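Local coordinates for chitin oligosaccharide binding protein NagB2 (Paenibacillus sp. FPU-7, PDB 7EHU) that binds short chitin oligosaccharides such as N,N'-diacetylchitobiose and the triacetyl trimer, probably delivering them to a membrane transporter as an extracellular solute-binding protein, at residues G88-G98 with S315-L324; L203-A212 with A231-L242. All coordinates share one frame; numbering follows the deposited sequence.

Contact 1 of 2, residues G88-G98 with S315-L324. With NAG (2-acetamido-2-deoxy-beta-D-glucopyranose), chain B; NAG (2-acetamido-2-deoxy-beta-D-glucopyranose), chain C.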
loop_
_atom_site.group_PDB
_atom_site.type_symbol
_atom_site.label_atom_id
_atom_site.label_comp_id
_atom_site.label_asym_id
_atom_site.label_seq_id
_atom_site.Cartn_x
_atom_site.Cartn_y
_atom_site.Cartn_z
ATOM N N GLY A 88 12.821 17.146 -13.945
ATOM C CA GLY A 88 11.887 17.327 -15.040
ATOM C C GLY A 88 11.992 16.288 -16.129
ATOM O O GLY A 88 11.568 16.543 -17.261
ATOM N N LYS A 89 12.492 15.098 -15.798
ATOM C CA LYS A 89 12.752 14.035 -16.770
ATOM C C LYS A 89 12.234 12.694 -16.256
ATOM O O LYS A 89 12.977 11.724 -16.164
ATOM C CB LYS A 89 14.255 13.961 -17.071
ATOM C CG LYS A 89 14.793 15.162 -17.853
ATOM C CD LYS A 89 16.258 14.997 -18.205
ATOM C CE LYS A 89 16.704 16.017 -19.250
ATOM N NZ LYS A 89 18.128 15.947 -19.558
ATOM N N PRO A 90 10.952 12.585 -15.925
ATOM C CA PRO A 90 10.435 11.262 -15.536
ATOM C C PRO A 90 10.440 10.313 -16.720
ATOM O O PRO A 90 10.489 10.742 -17.880
ATOM C CB PRO A 90 8.989 11.555 -15.104
ATOM C CG PRO A 90 8.603 12.779 -15.899
ATOM C CD PRO A 90 9.880 13.603 -15.969
ATOM N N PRO A 91 10.340 9.014 -16.468
ATOM C CA PRO A 91 10.032 8.069 -17.548
ATOM C C PRO A 91 8.703 8.432 -18.198
ATOM O O PRO A 91 7.891 9.178 -17.651
ATOM C CB PRO A 91 9.911 6.734 -16.804
ATOM C CG PRO A 91 10.585 6.930 -15.507
ATOM C CD PRO A 91 10.327 8.358 -15.147
ATOM N N GLN A 92 8.449 7.846 -19.364
ATOM C CA GLN A 92 7.193 8.110 -20.051
ATOM C C GLN A 92 5.999 7.529 -19.297
ATOM O O GLN A 92 4.918 8.133 -19.291
ATOM C CB GLN A 92 7.246 7.552 -21.474
ATOM C CG GLN A 92 8.088 8.360 -22.454
ATOM C CD GLN A 92 9.534 7.939 -22.505
ATOM O OE1 GLN A 92 10.041 7.190 -21.666
ATOM N NE2 GLN A 92 10.188 8.317 -23.581
ATOM N N ILE A 93 6.179 6.350 -18.683
ATOM C CA ILE A 93 5.162 5.625 -17.926
ATOM C C ILE A 93 5.815 5.180 -16.629
ATOM O O ILE A 93 6.947 4.692 -16.650
ATOM C CB ILE A 93 4.667 4.370 -18.685
ATOM C CG1 ILE A 93 4.100 4.727 -20.059
ATOM C CG2 ILE A 93 3.627 3.633 -17.840
ATOM C CD1 ILE A 93 3.976 3.522 -20.992
ATOM N N PHE A 94 5.122 5.347 -15.496
ATOM C CA PHE A 94 5.762 5.011 -14.224
ATOM C C PHE A 94 4.742 4.685 -13.147
ATOM O O PHE A 94 3.696 5.330 -13.046
ATOM C CB PHE A 94 6.666 6.162 -13.709
ATOM C CG PHE A 94 6.058 7.522 -13.917
ATOM C CD1 PHE A 94 5.205 8.084 -12.985
ATOM C CD2 PHE A 94 6.300 8.230 -15.087
ATOM C CE1 PHE A 94 4.589 9.294 -13.233
ATOM C CE2 PHE A 94 5.709 9.448 -15.325
ATOM C CZ PHE A 94 4.870 9.990 -14.392
ATOM N N ASN A 95 5.099 3.737 -12.288
ATOM C CA ASN A 95 4.313 3.483 -11.095
ATOM C C ASN A 95 4.328 4.738 -10.218
ATOM O O ASN A 95 5.389 5.306 -9.930
ATOM C CB ASN A 95 4.890 2.288 -10.344
ATOM C CG ASN A 95 4.080 1.944 -9.115
ATOM O OD1 ASN A 95 4.325 2.445 -8.024
ATOM N ND2 ASN A 95 3.117 1.061 -9.277
ATOM N N LEU A 96 3.142 5.170 -9.803
ATOM C CA LEU A 96 2.899 6.449 -9.161
ATOM C C LEU A 96 1.906 6.265 -8.023
ATOM O O LEU A 96 0.946 5.495 -8.141
ATOM C CB LEU A 96 2.271 7.402 -10.183
ATOM C CG LEU A 96 1.812 8.771 -9.697
ATOM C CD1 LEU A 96 2.984 9.640 -9.271
ATOM C CD2 LEU A 96 1.011 9.486 -10.801
ATOM N N PHE A 97 2.092 7.013 -6.929
ATOM C CA PHE A 97 1.132 7.049 -5.837
ATOM C C PHE A 97 0.264 8.300 -5.908
ATOM O O PHE A 97 0.758 9.400 -6.173
ATOM C CB PHE A 97 1.830 6.985 -4.473
ATOM C CG PHE A 97 2.222 5.579 -4.122
ATOM C CD1 PHE A 97 3.400 5.029 -4.618
ATOM C CD2 PHE A 97 1.380 4.755 -3.367
ATOM C CE1 PHE A 97 3.738 3.712 -4.367
ATOM C CE2 PHE A 97 1.704 3.440 -3.112
ATOM C CZ PHE A 97 2.881 2.907 -3.610
ATOM N N GLY A 98 -1.013 8.125 -5.572
ATOM C CA GLY A 98 -1.940 9.219 -5.432
ATOM C C GLY A 98 -1.620 10.056 -4.209
ATOM O O GLY A 98 -0.734 9.753 -3.401
ATOM N N SER A 315 -4.813 3.771 -4.550
ATOM C CA SER A 315 -3.686 4.661 -4.339
ATOM C C SER A 315 -2.529 4.483 -5.305
ATOM O O SER A 315 -1.665 5.356 -5.346
ATOM C CB SER A 315 -3.109 4.407 -2.941
ATOM O OG SER A 315 -2.711 3.041 -2.856
ATOM N N ASN A 316 -2.416 3.357 -6.003
ATOM C CA ASN A 316 -1.193 3.047 -6.731
ATOM C C ASN A 316 -1.518 2.539 -8.120
ATOM O O ASN A 316 -2.390 1.680 -8.297
ATOM C CB ASN A 316 -0.364 2.019 -5.953
ATOM C CG ASN A 316 1.010 1.769 -6.568
ATOM O OD1 ASN A 316 1.363 0.632 -6.893
ATOM N ND2 ASN A 316 1.790 2.839 -6.753
ATOM N N GLY A 317 -0.832 3.086 -9.106
ATOM C CA GLY A 317 -1.012 2.666 -10.479
ATOM C C GLY A 317 -0.033 3.375 -11.371
ATOM O O GLY A 317 1.051 3.708 -10.907
ATOM N N TYR A 318 -0.381 3.618 -12.630
ATOM C CA TYR A 318 0.529 4.267 -13.573
ATOM C C TYR A 318 0.133 5.728 -13.780
ATOM O O TYR A 318 -1.050 6.074 -13.918
ATOM C CB TYR A 318 0.549 3.508 -14.908
ATOM C CG TYR A 318 1.263 2.193 -14.748
ATOM C CD1 TYR A 318 2.632 2.156 -14.523
ATOM C CD2 TYR A 318 0.577 0.976 -14.754
ATOM C CE1 TYR A 318 3.294 0.951 -14.321
ATOM C CE2 TYR A 318 1.229 -0.223 -14.561
ATOM C CZ TYR A 318 2.577 -0.230 -14.342
ATOM O OH TYR A 318 3.264 -1.394 -14.093
ATOM N N GLY A 319 1.172 6.567 -13.802
ATOM C CA GLY A 319 1.096 7.907 -14.331
ATOM C C GLY A 319 2.002 8.037 -15.549
ATOM O O GLY A 319 2.780 7.127 -15.881
ATOM N N PHE A 320 1.900 9.194 -16.203
ATOM C CA PHE A 320 2.469 9.396 -17.526
ATOM C C PHE A 320 3.135 10.756 -17.596
ATOM O O PHE A 320 2.625 11.733 -17.049
ATOM C CB PHE A 320 1.369 9.241 -18.595
ATOM C CG PHE A 320 0.635 7.941 -18.434
ATOM C CD1 PHE A 320 1.140 6.782 -18.995
ATOM C CD2 PHE A 320 -0.483 7.859 -17.620
ATOM C CE1 PHE A 320 0.532 5.566 -18.780
ATOM C CE2 PHE A 320 -1.103 6.640 -17.397
ATOM C CZ PHE A 320 -0.606 5.493 -17.992
ATOM N N SER A 321 4.287 10.822 -18.253
ATOM C CA SER A 321 4.959 12.106 -18.388
ATOM C C SER A 321 4.109 13.065 -19.216
ATOM O O SER A 321 3.484 12.672 -20.200
ATOM C CB SER A 321 6.319 11.904 -19.045
ATOM O OG SER A 321 6.909 13.171 -19.241
ATOM N N SER A 322 4.112 14.342 -18.824
ATOM C CA SER A 322 3.489 15.364 -19.654
ATOM C C SER A 322 4.330 15.706 -20.882
ATOM O O SER A 322 3.834 16.376 -21.796
ATOM C CB SER A 322 3.308 16.628 -18.829
ATOM O OG SER A 322 4.578 17.059 -18.379
ATOM N N HIS A 323 5.571 15.234 -20.929
ATOM C CA HIS A 323 6.540 15.618 -21.947
ATOM C C HIS A 323 6.654 14.533 -23.012
ATOM O O HIS A 323 7.664 13.852 -23.153
ATOM C CB HIS A 323 7.871 15.886 -21.270
ATOM C CG HIS A 323 7.730 16.667 -20.003
ATOM N ND1 HIS A 323 7.213 17.951 -19.968
ATOM C CD2 HIS A 323 8.024 16.341 -18.721
ATOM C CE1 HIS A 323 7.212 18.379 -18.717
ATOM N NE2 HIS A 323 7.718 17.435 -17.946
ATOM N N LEU A 324 5.599 14.410 -23.796
ATOM C CA LEU A 324 5.461 13.369 -24.803
ATOM C C LEU A 324 5.217 14.021 -26.152
ATOM O O LEU A 324 4.360 14.903 -26.263
ATOM C CB LEU A 324 4.259 12.464 -24.495
ATOM C CG LEU A 324 4.285 11.695 -23.178
ATOM C CD1 LEU A 324 2.922 11.075 -22.948
ATOM C CD2 LEU A 324 5.364 10.631 -23.152
HETATM C C1 NAG B . 2.099 -2.982 -4.509
HETATM C C2 NAG B . 0.943 -2.033 -4.251
HETATM C C3 NAG B . 1.415 -0.787 -3.506
HETATM C C4 NAG B . 2.275 -1.143 -2.301
HETATM C C5 NAG B . 3.376 -2.095 -2.750
HETATM C C6 NAG B . 4.270 -2.581 -1.637
HETATM C C7 NAG B . -0.822 -2.145 -5.990
HETATM C C8 NAG B . -1.253 -1.620 -7.322
HETATM N N2 NAG B . 0.324 -1.642 -5.510
HETATM O O3 NAG B . 0.260 -0.057 -3.125
HETATM O O4 NAG B . 2.902 0.036 -1.803
HETATM O O5 NAG B . 2.768 -3.258 -3.323
HETATM O O6 NAG B . 5.326 -3.386 -2.151
HETATM O O7 NAG B . -1.494 -2.966 -5.373
HETATM C C1 NAG C . 2.483 0.519 -0.558
HETATM C C2 NAG C . 3.402 1.654 -0.176
HETATM C C3 NAG C . 2.895 2.359 1.081
HETATM C C4 NAG C . 1.444 2.791 0.896
HETATM C C5 NAG C . 0.587 1.603 0.471
HETATM C C6 NAG C . -0.848 1.975 0.165
HETATM C C7 NAG C . 5.769 1.583 -0.803
HETATM C C8 NAG C . 7.134 1.050 -0.460
HETATM N N2 NAG C . 4.774 1.209 0.003
HETATM O O3 NAG C . 3.736 3.478 1.331
HETATM O O4 NAG C . 0.890 3.309 2.101
HETATM O O5 NAG C . 1.153 1.007 -0.708
HETATM O O6 NAG C . -0.936 2.922 -0.890
HETATM O O7 NAG C . 5.580 2.333 -1.762
HETATM O O HOH W 1 9.577 12.878 -19.355
HETATM O O HOH W 2 4.513 -1.091 -11.414
#
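One end of this antiparallel strand pair opens into the glycan pocket of the periplasmic-binding-protein fold: strand 93-97 runs against strand 315-320, with Phe97, Ser315 and Asn316 lining the sugar site. Asn95 and Asn316 exchange two side-chain amide bonds. Asn316 ND2 gives to Asn95 OD1 in a nearly straight bond (176° at the hydrogen). Asn95 ND2 returns one to Asn316 OD1 at 3.0 Å. Each acceptor lies in the donor's amide plane, yet the two amides are twisted 58° apart, and each donor sits tilted from the carbonyl plane it meets. Asn316 OD1 also accepts a hydrogen bond from N2 of the chain B N-acetylglucosamine at 2.9 Å, so Asn95 is a second-shell residue that orients the amide reading the acetamido group. Replacing Asn95 with an alanine would probably leave the Asn316 amide without its mate and freer to turn away from the sugar N-H.

The Asn316 amide lies over one face of the Phe97 ring at a shallow tilt, ND2 toward the rim. The ring's CZ comes within 3.4 Å of O4 of the chain B sugar, and Arg77 makes a cation-pi contact with the ring. Further along, a side chain at Gly319 would run into Leu96 CD2 and crowd the Phe94 ring. CG of Phe94 stands between its backbone N and carbonyl carbon (chi1 40°), which lays the ring face over Gly319 O. On the face bearing Ile93 and Phe320, Ile93 CG1 packs at the edge of the Phe320 ring, both side chains running the same way toward helix 326-339. At the pocket end, Ser315 OG and O6 of the chain C sugar share a hydrogen bond of 2.7 Å.

Contact 2 of 2, residues L203-A212 with A231-L242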
loop_
_atom_site.group_PDB
_atom_site.type_symbol
_atom_site.label_atom_id
_atom_site.label_comp_id
_atom_site.label_asym_id
_atom_site.label_seq_id
_atom_site.Cartn_x
_atom_site.Cartn_y
_atom_site.Cartn_z
ATOM N N LEU A 203 1.275 -0.583 10.343
ATOM C CA LEU A 203 0.710 -0.837 11.656
ATOM C C LEU A 203 0.564 0.445 12.449
ATOM O O LEU A 203 -0.466 0.666 13.094
ATOM C CB LEU A 203 1.597 -1.841 12.384
ATOM C CG LEU A 203 1.116 -2.281 13.763
ATOM C CD1 LEU A 203 -0.292 -2.869 13.714
ATOM C CD2 LEU A 203 2.093 -3.290 14.363
ATOM N N ALA A 204 1.583 1.302 12.407
ATOM C CA ALA A 204 1.515 2.563 13.133
ATOM C C ALA A 204 0.336 3.399 12.669
ATOM O O ALA A 204 -0.356 4.011 13.491
ATOM C CB ALA A 204 2.818 3.340 12.955
ATOM N N ASN A 205 0.099 3.445 11.355
ATOM C CA ASN A 205 -0.973 4.274 10.810
ATOM C C ASN A 205 -2.337 3.790 11.262
ATOM O O ASN A 205 -3.151 4.595 11.734
ATOM C CB ASN A 205 -0.621 4.620 9.347
ATOM C CG ASN A 205 -1.663 5.387 8.530
ATOM O OD1 ASN A 205 -1.808 5.184 7.319
ATOM N ND2 ASN A 205 -2.548 6.101 9.221
ATOM N N SER A 206 -2.572 2.481 11.251
ATOM C CA SER A 206 -3.847 2.002 11.774
ATOM C C SER A 206 -3.967 2.213 13.277
ATOM O O SER A 206 -5.072 2.457 13.764
ATOM C CB SER A 206 -4.134 0.565 11.349
ATOM O OG SER A 206 -4.584 0.523 10.006
ATOM N N LEU A 207 -2.850 2.149 14.014
ATOM C CA LEU A 207 -2.878 2.441 15.443
ATOM C C LEU A 207 -3.291 3.878 15.715
ATOM O O LEU A 207 -4.185 4.123 16.526
ATOM C CB LEU A 207 -1.528 2.155 16.081
ATOM C CG LEU A 207 -1.404 0.758 16.675
ATOM C CD1 LEU A 207 0.068 0.417 16.918
ATOM C CD2 LEU A 207 -2.182 0.665 17.966
ATOM N N PHE A 208 -2.639 4.853 15.065
ATOM C CA PHE A 208 -2.939 6.243 15.413
ATOM C C PHE A 208 -4.277 6.712 14.854
ATOM O O PHE A 208 -4.873 7.629 15.421
ATOM C CB PHE A 208 -1.772 7.231 15.217
ATOM C CG PHE A 208 -1.321 7.491 13.792
ATOM C CD1 PHE A 208 -2.098 8.213 12.894
ATOM C CD2 PHE A 208 -0.039 7.130 13.391
ATOM C CE1 PHE A 208 -1.611 8.501 11.618
ATOM C CE2 PHE A 208 0.425 7.415 12.126
ATOM C CZ PHE A 208 -0.359 8.091 11.253
ATOM N N VAL A 209 -4.781 6.094 13.786
ATOM C CA VAL A 209 -6.149 6.384 13.382
ATOM C C VAL A 209 -7.120 5.751 14.370
ATOM O O VAL A 209 -8.142 6.348 14.724
ATOM C CB VAL A 209 -6.393 5.976 11.914
ATOM C CG1 VAL A 209 -7.888 6.025 11.567
ATOM C CG2 VAL A 209 -5.562 6.859 10.962
ATOM N N ALA A 210 -6.798 4.552 14.865
ATOM C CA ALA A 210 -7.654 3.919 15.866
ATOM C C ALA A 210 -7.710 4.729 17.152
ATOM O O ALA A 210 -8.753 4.762 17.815
ATOM C CB ALA A 210 -7.173 2.499 16.179
ATOM N N THR A 211 -6.606 5.378 17.536
ATOM C CA THR A 211 -6.591 6.136 18.785
ATOM C C THR A 211 -7.075 7.570 18.619
ATOM O O THR A 211 -7.699 8.101 19.536
ATOM C CB THR A 211 -5.192 6.151 19.409
ATOM O OG1 THR A 211 -4.258 6.677 18.467
ATOM C CG2 THR A 211 -4.759 4.774 19.853
ATOM N N ALA A 212 -6.796 8.217 17.485
ATOM C CA ALA A 212 -7.076 9.636 17.318
ATOM C C ALA A 212 -8.215 9.921 16.350
ATOM O O ALA A 212 -8.741 11.035 16.355
ATOM C CB ALA A 212 -5.820 10.362 16.819
ATOM N N ALA A 231 -3.893 11.995 21.601
ATOM C CA ALA A 231 -4.470 10.784 21.027
ATOM C C ALA A 231 -3.572 10.198 19.945
ATOM O O ALA A 231 -3.579 8.979 19.742
ATOM C CB ALA A 231 -5.859 11.071 20.455
ATOM N N VAL A 232 -2.798 11.035 19.239
ATOM C CA VAL A 232 -1.831 10.510 18.273
ATOM C C VAL A 232 -0.675 9.847 19.019
ATOM O O VAL A 232 -0.265 8.721 18.699
ATOM C CB VAL A 232 -1.338 11.619 17.323
ATOM C CG1 VAL A 232 -0.236 11.085 16.397
ATOM C CG2 VAL A 232 -2.493 12.188 16.502
ATOM N N LEU A 233 -0.141 10.541 20.033
ATOM C CA LEU A 233 0.907 9.971 20.869
ATOM C C LEU A 233 0.481 8.623 21.438
ATOM O O LEU A 233 1.284 7.685 21.487
ATOM C CB LEU A 233 1.267 10.956 21.990
ATOM C CG LEU A 233 2.180 10.413 23.084
ATOM C CD1 LEU A 233 3.541 10.011 22.528
ATOM C CD2 LEU A 233 2.330 11.433 24.204
ATOM N N ASP A 234 -0.798 8.489 21.816
ATOM C CA ASP A 234 -1.294 7.227 22.359
ATOM C C ASP A 234 -1.045 6.077 21.381
ATOM O O ASP A 234 -0.630 4.987 21.789
ATOM C CB ASP A 234 -2.786 7.360 22.693
ATOM C CG ASP A 234 -3.380 6.091 23.292
ATOM O OD1 ASP A 234 -4.605 5.908 23.216
ATOM O OD2 ASP A 234 -2.632 5.310 23.907
ATOM N N GLY A 235 -1.261 6.312 20.084
ATOM C CA GLY A 235 -1.008 5.270 19.098
ATOM C C GLY A 235 0.442 4.818 19.082
ATOM O O GLY A 235 0.729 3.623 18.958
ATOM N N PHE A 236 1.375 5.764 19.208
ATOM C CA PHE A 236 2.789 5.410 19.213
ATOM C C PHE A 236 3.187 4.756 20.517
ATOM O O PHE A 236 4.057 3.881 20.519
ATOM C CB PHE A 236 3.640 6.629 18.896
ATOM C CG PHE A 236 3.530 7.047 17.467
ATOM C CD1 PHE A 236 4.158 6.323 16.468
ATOM C CD2 PHE A 236 2.743 8.119 17.103
ATOM C CE1 PHE A 236 4.031 6.688 15.131
ATOM C CE2 PHE A 236 2.624 8.480 15.772
ATOM C CZ PHE A 236 3.266 7.759 14.786
ATOM N N LYS A 237 2.551 5.150 21.626
ATOM C CA LYS A 237 2.747 4.426 22.877
ATOM C C LYS A 237 2.329 2.968 22.745
ATOM O O LYS A 237 3.025 2.071 23.229
ATOM C CB LYS A 237 2.017 5.110 24.036
ATOM C CG LYS A 237 2.670 6.440 24.418
ATOM C CD LYS A 237 2.083 7.116 25.651
ATOM C CE LYS A 237 1.881 6.065 26.723
ATOM N NZ LYS A 237 1.455 6.424 28.075
ATOM N N ARG A 238 1.193 2.706 22.113
ATOM C CA ARG A 238 0.768 1.324 21.927
ATOM C C ARG A 238 1.711 0.560 20.995
ATOM O O ARG A 238 1.984 -0.624 21.225
ATOM C CB ARG A 238 -0.673 1.287 21.421
ATOM C CG ARG A 238 -1.717 1.723 22.456
ATOM C CD ARG A 238 -3.057 1.963 21.809
ATOM N NE ARG A 238 -3.986 2.695 22.664
ATOM C CZ ARG A 238 -4.985 2.179 23.355
ATOM N NH1 ARG A 238 -5.271 0.885 23.304
ATOM N NH2 ARG A 238 -5.745 2.999 24.058
ATOM N N LEU A 239 2.180 1.198 19.918
ATOM C CA LEU A 239 3.130 0.539 19.026
ATOM C C LEU A 239 4.369 0.115 19.797
ATOM O O LEU A 239 4.835 -1.023 19.684
ATOM C CB LEU A 239 3.533 1.486 17.898
ATOM C CG LEU A 239 4.519 0.955 16.855
ATOM C CD1 LEU A 239 3.967 -0.225 16.064
ATOM C CD2 LEU A 239 4.921 2.079 15.921
ATOM N N LYS A 240 4.917 1.033 20.594
ATOM C CA LYS A 240 6.069 0.711 21.421
ATOM C C LYS A 240 5.753 -0.420 22.394
ATOM O O LYS A 240 6.567 -1.333 22.570
ATOM C CB LYS A 240 6.519 1.983 22.146
ATOM C CG LYS A 240 7.748 1.856 23.023
ATOM C CD LYS A 240 8.943 1.290 22.277
ATOM C CE LYS A 240 10.181 1.237 23.161
ATOM N NZ LYS A 240 11.334 0.682 22.412
ATOM N N ASP A 241 4.557 -0.410 22.995
ATOM C CA ASP A 241 4.216 -1.463 23.949
ATOM C C ASP A 241 4.143 -2.830 23.272
ATOM O O ASP A 241 4.529 -3.836 23.871
ATOM C CB ASP A 241 2.908 -1.143 24.688
ATOM C CG ASP A 241 2.745 -1.967 25.970
ATOM O OD1 ASP A 241 3.580 -1.805 26.898
ATOM O OD2 ASP A 241 1.796 -2.779 26.053
ATOM N N LEU A 242 3.693 -2.891 22.019
ATOM C CA LEU A 242 3.671 -4.170 21.319
ATOM C C LEU A 242 5.076 -4.740 21.170
ATOM O O LEU A 242 5.269 -5.959 21.226
ATOM C CB LEU A 242 3.069 -3.989 19.930
ATOM C CG LEU A 242 1.578 -3.677 19.830
ATOM C CD1 LEU A 242 1.211 -3.403 18.387
ATOM C CD2 LEU A 242 0.725 -4.804 20.391
#
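Helices 203-212 and 231-242 run roughly antiparallel, their N-to-C directions 136° apart and their axes only 7.5 Å from each other. They come this near at Phe208 and Gly235, whose CA atoms are 4.3 Å apart; a side chain at Gly235 would run into the backbone of Phe208. Two knobs from helix 203-212 fill holes in its partner. Leu207 enters among Gly235, Arg238, Leu239 and Leu242, with CD1 against the CA of Leu239 and CD2 on the CB of Arg238. One turn on, Thr211 sits among Ala231, Asp234, Gly235 and Arg238. Its chi1 of 56° turns OG1 toward Ala231, where it donates to Ala231 O at 2.7 Å, which leaves CG2 to touch both Asp234 OD1 and Arg238 NE. Those two residues form a salt bridge along their own helix, and Arg238 NH2 binds the syn lone pair of Asp234 OD1. The side chains of Phe208 and Phe236 run alongside one another, CD2 of Phe208 being 3.6 Å from CZ of Phe236 with the ring planes 33° apart. Leu203 and Leu242 meet tip to tip at the far end. Around the pair, Phe236 packs on side chains of helices 394-408 and 414-430, Val232 and Phe208 touch helix 214-219, and Phe299 from a loop packs on Leu207.

How the contacts relate
Contact 1 and contact 2 lie on opposite sides of the chain's centre, their own centres about 33 Å apart, and they share no helix or strand. Both are largely buried. The strand pair of contact 1 is joined by backbone hydrogen bonds and by paired amides, and one end of it reaches the bound sugar directly. Contact 2 joins two helices mainly through apolar side chains, with one hydroxyl-to-carbonyl bond and an ion pair beside it; its Phe208 side chain stays about 10 Å from a bound sugar. In sequence, both helices of contact 2 fall within the long excursion between the two strands of contact 1.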